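Local coordinates for protein beta-1,4-mannanase (PDB 3VUP) that probably hydrolyses the internal beta-1,4-mannosidic bonds of mannan in the digestive fluid of the sea hare, at residues A[58-63]-A[318-323]; A[26-31]-A[63-68]. All blocks are in the same frame, centred on the assembly; numbering follows the deposited sequence. Where two conformers were deposited one is given.

Contact 1 of 2, residues A[58-63]-A[318-323]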
ATOM      1  N   SER A  58       4.980  -5.690 -10.980  1.00  5.72           N
ATOM      2  CA  SER A  58       4.705  -4.908  -9.758  0.56  5.87           C
ATOM      3  C   SER A  58       5.090  -5.669  -8.502  1.00  5.50           C
ATOM      4  O   SER A  58       4.686  -6.828  -8.377  1.00  5.67           O
ATOM      5  CB  SER A  58       3.199  -4.655  -9.632  0.56  5.61           C
ATOM      6  OG  SER A  58       2.736  -3.680 -10.536  0.56  6.28           O
ATOM      7  N   MET A  59       5.774  -5.021  -7.562  1.00  5.03           N
ATOM      8  CA  MET A  59       6.091  -5.598  -6.258  0.55  5.21           C
ATOM      9  C   MET A  59       5.724  -4.606  -5.148  1.00  5.31           C
ATOM     10  O   MET A  59       6.236  -3.484  -5.161  1.00  5.91           O
ATOM     11  CB  MET A  59       7.594  -5.892  -6.184  0.55  5.28           C
ATOM     12  CG  MET A  59       8.065  -6.565  -4.903  0.55  5.90           C
ATOM     13  SD  MET A  59       7.758  -8.337  -4.831  0.55  6.21           S
ATOM     14  CE  MET A  59       9.178  -8.982  -5.716  0.55  6.94           C
ATOM     15  N   ARG A  60       4.892  -5.025  -4.197  1.00  4.56           N
ATOM     16  CA  ARG A  60       4.651  -4.261  -2.978  1.00  4.62           C
ATOM     17  C   ARG A  60       5.529  -4.879  -1.892  1.00  4.91           C
ATOM     18  O   ARG A  60       5.605  -6.101  -1.772  1.00  5.14           O
ATOM     19  CB  ARG A  60       3.176  -4.342  -2.590  1.00  4.70           C
ATOM     20  CG  ARG A  60       2.817  -3.622  -1.282  1.00  5.23           C
ATOM     21  CD  ARG A  60       1.320  -3.507  -1.172  1.00  4.67           C
ATOM     22  NE  ARG A  60       0.780  -2.840   0.011  1.00  4.70           N
ATOM     23  CZ  ARG A  60       0.150  -3.446   1.016  1.00  4.52           C
ATOM     24  NH1 ARG A  60       0.094  -4.772   1.098  1.00  4.50           N
ATOM     25  NH2 ARG A  60      -0.415  -2.707   1.962  1.00  5.00           N
ATOM     26  N   LEU A  61       6.212  -4.045  -1.114  1.00  5.01           N
ATOM     27  CA  LEU A  61       7.035  -4.541  -0.012  1.00  5.44           C
ATOM     28  C   LEU A  61       7.061  -3.492   1.087  1.00  4.69           C
ATOM     29  O   LEU A  61       6.858  -2.300   0.837  1.00  5.33           O
ATOM     30  CB  LEU A  61       8.449  -4.926  -0.462  1.00  6.05           C
ATOM     31  CG  LEU A  61       9.494  -3.828  -0.682  1.00  6.78           C
ATOM     32  CD1 LEU A  61      10.845  -4.464  -0.957  1.00  7.40           C
ATOM     33  CD2 LEU A  61       9.114  -2.906  -1.825  1.00  7.58           C
ATOM     34  N   TRP A  62       7.270  -3.951   2.312  1.00  4.58           N
ATOM     35  CA  TRP A  62       7.030  -3.122   3.478  1.00  4.59           C
ATOM     36  C   TRP A  62       8.333  -2.602   4.062  1.00  4.74           C
ATOM     37  O   TRP A  62       9.325  -3.331   4.146  1.00  5.38           O
ATOM     38  CB  TRP A  62       6.262  -3.901   4.534  1.00  5.38           C
ATOM     39  CG  TRP A  62       4.884  -4.376   4.139  1.00  5.33           C
ATOM     40  CD1 TRP A  62       4.316  -4.432   2.895  1.00  5.57           C
ATOM     41  CD2 TRP A  62       3.922  -4.902   5.038  1.00  5.45           C
ATOM     42  NE1 TRP A  62       3.036  -4.941   2.980  1.00  5.73           N
ATOM     43  CE2 TRP A  62       2.776  -5.244   4.294  1.00  5.80           C
ATOM     44  CE3 TRP A  62       3.908  -5.097   6.421  1.00  5.81           C
ATOM     45  CZ2 TRP A  62       1.635  -5.794   4.891  1.00  6.39           C
ATOM     46  CZ3 TRP A  62       2.794  -5.633   7.009  1.00  6.47           C
ATOM     47  CH2 TRP A  62       1.669  -5.986   6.246  1.00  6.12           C
ATOM     48  N   ILE A  63       8.307  -1.337   4.481  1.00  4.62           N
ATOM     49  CA  ILE A  63       9.511  -0.613   4.869  1.00  4.85           C
ATOM     50  C   ILE A  63       9.603  -0.413   6.385  1.00  5.00           C
ATOM     51  O   ILE A  63      10.224  -1.227   7.064  1.00  5.57           O
ATOM     52  CB  ILE A  63       9.633   0.740   4.109  1.00  5.22           C
ATOM     53  CG1 ILE A  63       9.380   0.549   2.597  1.00  5.69           C
ATOM     54  CG2 ILE A  63      10.983   1.377   4.381  1.00  5.89           C
ATOM     55  CD1 ILE A  63      10.308  -0.426   1.909  1.00  6.30           C
ATOM     56  N   GLY A 318      -5.286  -3.415 -11.003  1.00  5.44           N
ATOM     57  CA  GLY A 318      -4.130  -4.223 -10.691  1.00  5.22           C
ATOM     58  C   GLY A 318      -4.479  -5.345  -9.739  1.00  4.89           C
ATOM     59  O   GLY A 318      -5.546  -5.328  -9.118  1.00  4.85           O
ATOM     60  N   ALA A 319      -3.570  -6.310  -9.632  1.00  4.92           N
ATOM     61  CA  ALA A 319      -3.737  -7.488  -8.793  1.00  5.00           C
ATOM     62  C   ALA A 319      -2.382  -7.835  -8.208  1.00  4.77           C
ATOM     63  O   ALA A 319      -1.445  -8.155  -8.950  1.00  5.29           O
ATOM     64  CB  ALA A 319      -4.244  -8.665  -9.624  1.00  5.68           C
ATOM     65  N   TRP A 320      -2.286  -7.771  -6.880  1.00  4.72           N
ATOM     66  CA  TRP A 320      -1.070  -8.155  -6.165  1.00  5.19           C
ATOM     67  C   TRP A 320      -1.422  -9.242  -5.156  1.00  4.76           C
ATOM     68  O   TRP A 320      -2.133  -8.983  -4.173  1.00  5.24           O
ATOM     69  CB  TRP A 320      -0.439  -6.972  -5.414  1.00  5.35           C
ATOM     70  CG  TRP A 320      -0.132  -5.765  -6.245  1.00  5.53           C
ATOM     71  CD1 TRP A 320       0.205  -5.731  -7.558  1.00  7.12           C
ATOM     72  CD2 TRP A 320      -0.135  -4.404  -5.801  1.00  5.28           C
ATOM     73  NE1 TRP A 320       0.409  -4.432  -7.965  1.00  7.80           N
ATOM     74  CE2 TRP A 320       0.211  -3.599  -6.900  1.00  6.48           C
ATOM     75  CE3 TRP A 320      -0.390  -3.795  -4.578  1.00  4.80           C
ATOM     76  CZ2 TRP A 320       0.302  -2.211  -6.807  1.00  6.97           C
ATOM     77  CZ3 TRP A 320      -0.306  -2.419  -4.490  1.00  5.64           C
ATOM     78  CH2 TRP A 320       0.041  -1.641  -5.593  1.00  6.42           C
ATOM     79  N   SER A 321      -0.930 -10.457  -5.386  1.00  4.77           N
ATOM     80  CA  SER A 321      -1.180 -11.547  -4.450  1.00  5.16           C
ATOM     81  C   SER A 321      -0.314 -11.404  -3.187  1.00  5.03           C
ATOM     82  O   SER A 321       0.672 -10.650  -3.166  1.00  5.17           O
ATOM     83  CB  SER A 321      -0.957 -12.898  -5.130  1.00  5.08           C
ATOM     84  OG  SER A 321       0.332 -12.968  -5.706  1.00  5.98           O
ATOM     85  N   TRP A 322      -0.691 -12.127  -2.135  1.00  4.75           N
ATOM     86  CA  TRP A 322      -0.057 -11.989  -0.825  1.00  5.06           C
ATOM     87  C   TRP A 322       1.031 -13.028  -0.521  1.00  4.68           C
ATOM     88  O   TRP A 322       0.766 -14.227  -0.488  1.00  5.15           O
ATOM     89  CB  TRP A 322      -1.129 -12.038   0.281  1.00  5.25           C
ATOM     90  CG  TRP A 322      -0.509 -11.997   1.638  1.00  4.98           C
ATOM     91  CD1 TRP A 322      -0.469 -13.012   2.550  1.00  5.60           C
ATOM     92  CD2 TRP A 322       0.234 -10.910   2.212  1.00  5.33           C
ATOM     93  NE1 TRP A 322       0.242 -12.620   3.663  1.00  5.59           N
ATOM     94  CE2 TRP A 322       0.680 -11.334   3.483  1.00  5.91           C
ATOM     95  CE3 TRP A 322       0.550  -9.615   1.782  1.00  5.66           C
ATOM     96  CZ2 TRP A 322       1.429 -10.513   4.330  1.00  6.46           C
ATOM     97  CZ3 TRP A 322       1.300  -8.796   2.626  1.00  5.91           C
ATOM     98  CH2 TRP A 322       1.731  -9.252   3.886  1.00  6.58           C
ATOM     99  N   HIS A 323       2.244 -12.525  -0.283  1.00  4.93           N
ATOM    100  CA  HIS A 323       3.387 -13.269   0.262  1.00  5.00           C
ATOM    101  C   HIS A 323       4.092 -14.132  -0.779  1.00  4.85           C
ATOM    102  O   HIS A 323       4.060 -15.362  -0.737  1.00  5.72           O
ATOM    103  CB  HIS A 323       3.037 -14.069   1.519  1.00  5.18           C
ATOM    104  CG  HIS A 323       4.161 -14.125   2.496  1.00  5.41           C
ATOM    105  ND1 HIS A 323       5.421 -14.584   2.161  1.00  5.98           N
ATOM    106  CD2 HIS A 323       4.230 -13.722   3.786  1.00  6.08           C
ATOM    107  CE1 HIS A 323       6.207 -14.471   3.217  1.00  5.66           C
ATOM    108  NE2 HIS A 323       5.509 -13.961   4.217  1.00  6.20           N
TER

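Contact 2 of 2, residues A[26-31]-A[63-68]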
ATOM      1  N   MET A  26      11.624  -9.471   3.585  1.00  6.14           N
ATOM      2  CA  MET A  26      12.534 -10.598   3.726  1.00  6.63           C
ATOM      3  C   MET A  26      12.745 -10.869   5.213  1.00  7.07           C
ATOM      4  O   MET A  26      12.366 -11.930   5.718  1.00  8.34           O
ATOM      5  CB  MET A  26      13.848 -10.351   2.992  1.00  7.56           C
ATOM      6  CG  MET A  26      14.766 -11.574   2.967  1.00  8.75           C
ATOM      7  SD  MET A  26      14.015 -13.088   2.333  1.00  9.21           S
ATOM      8  CE  MET A  26      13.507 -12.539   0.700  1.00  9.27           C
ATOM      9  N   SER A  27      13.329  -9.897   5.911  1.00  6.99           N
ATOM     10  CA  SER A  27      13.353  -9.880   7.369  1.00  7.60           C
ATOM     11  C   SER A  27      12.382  -8.792   7.816  1.00  7.71           C
ATOM     12  O   SER A  27      12.655  -7.605   7.637  1.00  7.75           O
ATOM     13  CB  SER A  27      14.763  -9.578   7.870  1.00  8.68           C
ATOM     14  OG  SER A  27      15.665 -10.581   7.435  1.00  9.79           O
ATOM     15  N   TYR A  28      11.244  -9.202   8.366  1.00  8.16           N
ATOM     16  CA  TYR A  28      10.160  -8.288   8.738  1.00  7.16           C
ATOM     17  C   TYR A  28      10.666  -7.067   9.497  1.00  7.06           C
ATOM     18  O   TYR A  28      11.224  -7.201  10.585  1.00  8.20           O
ATOM     19  CB  TYR A  28       9.139  -9.044   9.586  1.00  8.14           C
ATOM     20  CG  TYR A  28       7.936  -8.266  10.081  1.00  7.85           C
ATOM     21  CD1 TYR A  28       6.760  -8.217   9.342  1.00  7.84           C
ATOM     22  CD2 TYR A  28       7.946  -7.647  11.322  1.00  7.43           C
ATOM     23  CE1 TYR A  28       5.640  -7.538   9.803  1.00  8.34           C
ATOM     24  CE2 TYR A  28       6.827  -6.964  11.799  1.00  7.67           C
ATOM     25  CZ  TYR A  28       5.670  -6.918  11.036  1.00  7.56           C
ATOM     26  OH  TYR A  28       4.544  -6.254  11.492  1.00  8.28           O
ATOM     27  N   ALA A  29      10.474  -5.890   8.901  1.00  6.54           N
ATOM     28  CA  ALA A  29      10.827  -4.589   9.491  1.00  6.77           C
ATOM     29  C   ALA A  29      12.322  -4.364   9.646  1.00  7.41           C
ATOM     30  O   ALA A  29      12.734  -3.384  10.266  1.00  7.90           O
ATOM     31  CB  ALA A  29      10.114  -4.371  10.829  1.00  8.04           C
ATOM     32  N   TYR A  30      13.111  -5.276   9.079  1.00  7.82           N
ATOM     33  CA  TYR A  30      14.565  -5.302   9.205  1.00  8.50           C
ATOM     34  C   TYR A  30      15.233  -5.412   7.840  1.00  8.01           C
ATOM     35  O   TYR A  30      16.290  -6.030   7.714  1.00  9.14           O
ATOM     36  CB  TYR A  30      14.987  -6.506  10.056  1.00  9.48           C
ATOM     37  CG  TYR A  30      15.123  -6.174  11.503  1.00 10.39           C
ATOM     38  CD1 TYR A  30      14.009  -5.919  12.276  1.00 10.60           C
ATOM     39  CD2 TYR A  30      16.375  -6.103  12.098  1.00 12.36           C
ATOM     40  CE1 TYR A  30      14.136  -5.593  13.607  1.00 11.24           C
ATOM     41  CE2 TYR A  30      16.515  -5.780  13.415  1.00 12.80           C
ATOM     42  CZ  TYR A  30      15.395  -5.530  14.174  1.00 11.53           C
ATOM     43  OH  TYR A  30      15.564  -5.202  15.496  1.00 13.31           O
ATOM     44  N   ASP A  31      14.620  -4.819   6.821  1.00  7.34           N
ATOM     45  CA  ASP A  31      15.104  -4.944   5.450  1.00  7.45           C
ATOM     46  C   ASP A  31      15.845  -3.710   4.939  1.00  7.96           C
ATOM     47  O   ASP A  31      16.612  -3.809   3.990  1.00  9.41           O
ATOM     48  CB  ASP A  31      13.940  -5.221   4.493  1.00  7.14           C
ATOM     49  CG  ASP A  31      13.424  -6.647   4.564  1.00  6.34           C
ATOM     50  OD1 ASP A  31      14.243  -7.580   4.726  1.00  7.31           O
ATOM     51  OD2 ASP A  31      12.193  -6.828   4.399  1.00  6.58           O
ATOM     52  N   ILE A  63       8.307  -1.337   4.481  1.00  4.62           N
ATOM     53  CA  ILE A  63       9.511  -0.613   4.869  1.00  4.85           C
ATOM     54  C   ILE A  63       9.603  -0.413   6.385  1.00  5.00           C
ATOM     55  O   ILE A  63      10.224  -1.227   7.064  1.00  5.57           O
ATOM     56  CB  ILE A  63       9.633   0.740   4.109  1.00  5.22           C
ATOM     57  CG1 ILE A  63       9.380   0.549   2.597  1.00  5.69           C
ATOM     58  CG2 ILE A  63      10.983   1.377   4.381  1.00  5.89           C
ATOM     59  CD1 ILE A  63      10.308  -0.426   1.909  1.00  6.30           C
ATOM     60  N   HIS A  64       8.997   0.644   6.931  1.00  5.06           N
ATOM     61  CA  HIS A  64       9.148   0.923   8.366  1.00  5.27           C
ATOM     62  C   HIS A  64       8.349  -0.051   9.233  1.00  5.11           C
ATOM     63  O   HIS A  64       8.798  -0.455  10.314  1.00  5.56           O
ATOM     64  CB  HIS A  64       8.686   2.335   8.748  1.00  5.88           C
ATOM     65  CG  HIS A  64       9.249   3.453   7.915  1.00  5.82           C
ATOM     66  ND1 HIS A  64      10.586   3.581   7.600  1.00  5.68           N
ATOM     67  CD2 HIS A  64       8.638   4.552   7.413  1.00  6.16           C
ATOM     68  CE1 HIS A  64      10.765   4.693   6.904  1.00  6.45           C
ATOM     69  NE2 HIS A  64       9.600   5.304   6.785  1.00  6.69           N
ATOM     70  N   ILE A  65       7.136  -0.363   8.775  1.00  5.02           N
ATOM     71  CA  ILE A  65       6.191  -1.244   9.459  1.00  5.42           C
ATOM     72  C   ILE A  65       5.676  -0.557  10.727  1.00  5.81           C
ATOM     73  O   ILE A  65       4.755   0.258  10.637  1.00  5.87           O
ATOM     74  CB  ILE A  65       6.730  -2.683   9.622  1.00  5.41           C
ATOM     75  CG1 ILE A  65       7.227  -3.167   8.250  1.00  6.04           C
ATOM     76  CG2 ILE A  65       5.650  -3.596  10.143  1.00  6.06           C
ATOM     77  CD1 ILE A  65       7.477  -4.647   8.146  1.00  6.51           C
ATOM     78  N   GLN A  66       6.264  -0.832  11.889  1.00  5.23           N
ATOM     79  CA  GLN A  66       5.897  -0.071  13.083  1.00  5.92           C
ATOM     80  C   GLN A  66       7.103   0.601  13.737  1.00  6.34           C
ATOM     81  O   GLN A  66       7.096   0.903  14.926  1.00  7.95           O
ATOM     82  CB  GLN A  66       5.091  -0.930  14.064  1.00  6.17           C
ATOM     83  CG  GLN A  66       3.801  -1.405  13.412  1.00  6.45           C
ATOM     84  CD  GLN A  66       2.823  -2.076  14.351  1.00  5.83           C
ATOM     85  OE1 GLN A  66       3.204  -2.880  15.211  1.00  7.63           O
ATOM     86  NE2 GLN A  66       1.533  -1.773  14.171  1.00  6.56           N
ATOM     87  N   GLY A  67       8.126   0.878  12.938  1.00  6.64           N
ATOM     88  CA  GLY A  67       9.277   1.620  13.413  1.00  7.01           C
ATOM     89  C   GLY A  67      10.309   0.788  14.144  1.00  7.32           C
ATOM     90  O   GLY A  67      11.081   1.324  14.936  1.00  7.90           O
ATOM     91  N   GLU A  68      10.331  -0.512  13.865  1.00  6.98           N
ATOM     92  CA  GLU A  68      11.285  -1.420  14.500  1.00  7.61           C
ATOM     93  C   GLU A  68      12.738  -0.995  14.279  1.00  7.83           C
ATOM     94  O   GLU A  68      13.553  -1.040  15.208  1.00  8.91           O
ATOM     95  CB  GLU A  68      11.074  -2.843  13.992  1.00  7.48           C
ATOM     96  CG  GLU A  68       9.832  -3.553  14.520  1.00  7.77           C
ATOM     97  CD  GLU A  68       8.517  -3.190  13.837  1.00  6.90           C
ATOM     98  OE1 GLU A  68       7.507  -3.802  14.246  1.00  8.77           O
ATOM     99  OE2 GLU A  68       8.472  -2.326  12.924  1.00  6.37           O
TER
HETATM  100  O   HOH W   1       5.029  -4.548  13.470  1.00  8.43           O
HETATM  101  O   HOH W   2      11.529  -0.814  10.687  1.00  6.61           O
HETATM  102  O   HOH W   3      13.801  -3.402  16.717  1.00 15.41           O
HETATM  103  O   HOH W   4      12.605  -2.756   6.798  1.00  9.61           O

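Contact 1 of 2, residues A[58-63]-A[318-323]
R60 holds CG anti to its backbone N (chi1 177°) and stays extended from CG to NE, so its guanidinium reaches into the barrel, while W62 and W320 each set CG anti to their own carbonyl carbon. W322 takes the other course, CG anti to the backbone N (chi1 176°), and this swings its six-membered ring toward W62. W320 CE3 and CZ3 lie against R60 CD, 3.8 Å from CE3, the side chains crossing at about a right angle; at the indole's other end S58 CB comes within 3.3 Å of W320 NE1. Further along, W62 CZ2 meets W322 CH2 at 3.6 Å, an oblique pair with six-membered-ring centroids 5.6 Å apart and planes at 47°. W62 NE1 lies 3.5 Å above one face of the R60 guanidinium, displaced toward the rim. R60 NE pairs with D158, NH1 with E293 and N22, and NH2 with N161, which probably fixes the group's rotation. No hydrogen bond joins the segments: they are strands 2 and 8 of a (beta/alpha)8 barrel, meeting inside it past strand 18-22, with W62 and W322 toward the C-terminal strand ends, where glycosidases of this fold keep their active site.

Contact 2 of 2, residues A[26-31]-A[63-68]
I65, at the end of strand 58-65, makes apolar contact through both branches with the loop after strand 18-22. CD1 lies over one face of the Y28 ring, 3.9 Å from its centroid and 15° off the normal, a CH-pi contact; the same methyl approaches A29 N to 3.3 Å. CG2, anti to its backbone N, packs at the phenol end, 3.2 Å from Y28 OH. Beside this, A29 CB packs into the bend of the E68 side chain, 3.4 Å from E68 OE2, and the Y30 ring crosses E68 with CE1 near CB. No direct hydrogen bond crosses between the two segments, although A29 O bonds to T69 OG1 just beyond. Within them, Y30 N to S27 O closes a type II turn, and E68 OE2 takes Q66 N (2.9 Å, 147°) through its syn lone pair. One water lies within bonding distance of Y28 OH, Q66 OE1 and E68 OE1, and a second of A29 O and H64 O; others link Y30 OH with E68 O and D31 N with I63 O. The E68 carboxylate thus has OE2 held by Q66 N and OE1 met by water while A29 CB packs against it, and polar coupling between the two segments runs through water.

Overall arrangement
From the N terminus, the chain completes strand 18-22 and enters the loop carrying 26-31; helix 36-53 then leads into strand 58-65, where contact 2 closes a loop with 31 residues between its segments, joining the loop after strand 18-22 to the end of strand 58-65 and the turn beyond it. Contact 1 begins on the same strand, at 58-63, and is completed only at 318-323, after 254 further residues, on the last strand of the barrel. The segments alternate along the chain, so the two closures cross, and they share I63. Their centres lie about 15 Å apart: contact 1 spans the barrel interior between strands 58-65 and 318-322, and contact 2 lies farther from the chain's centre.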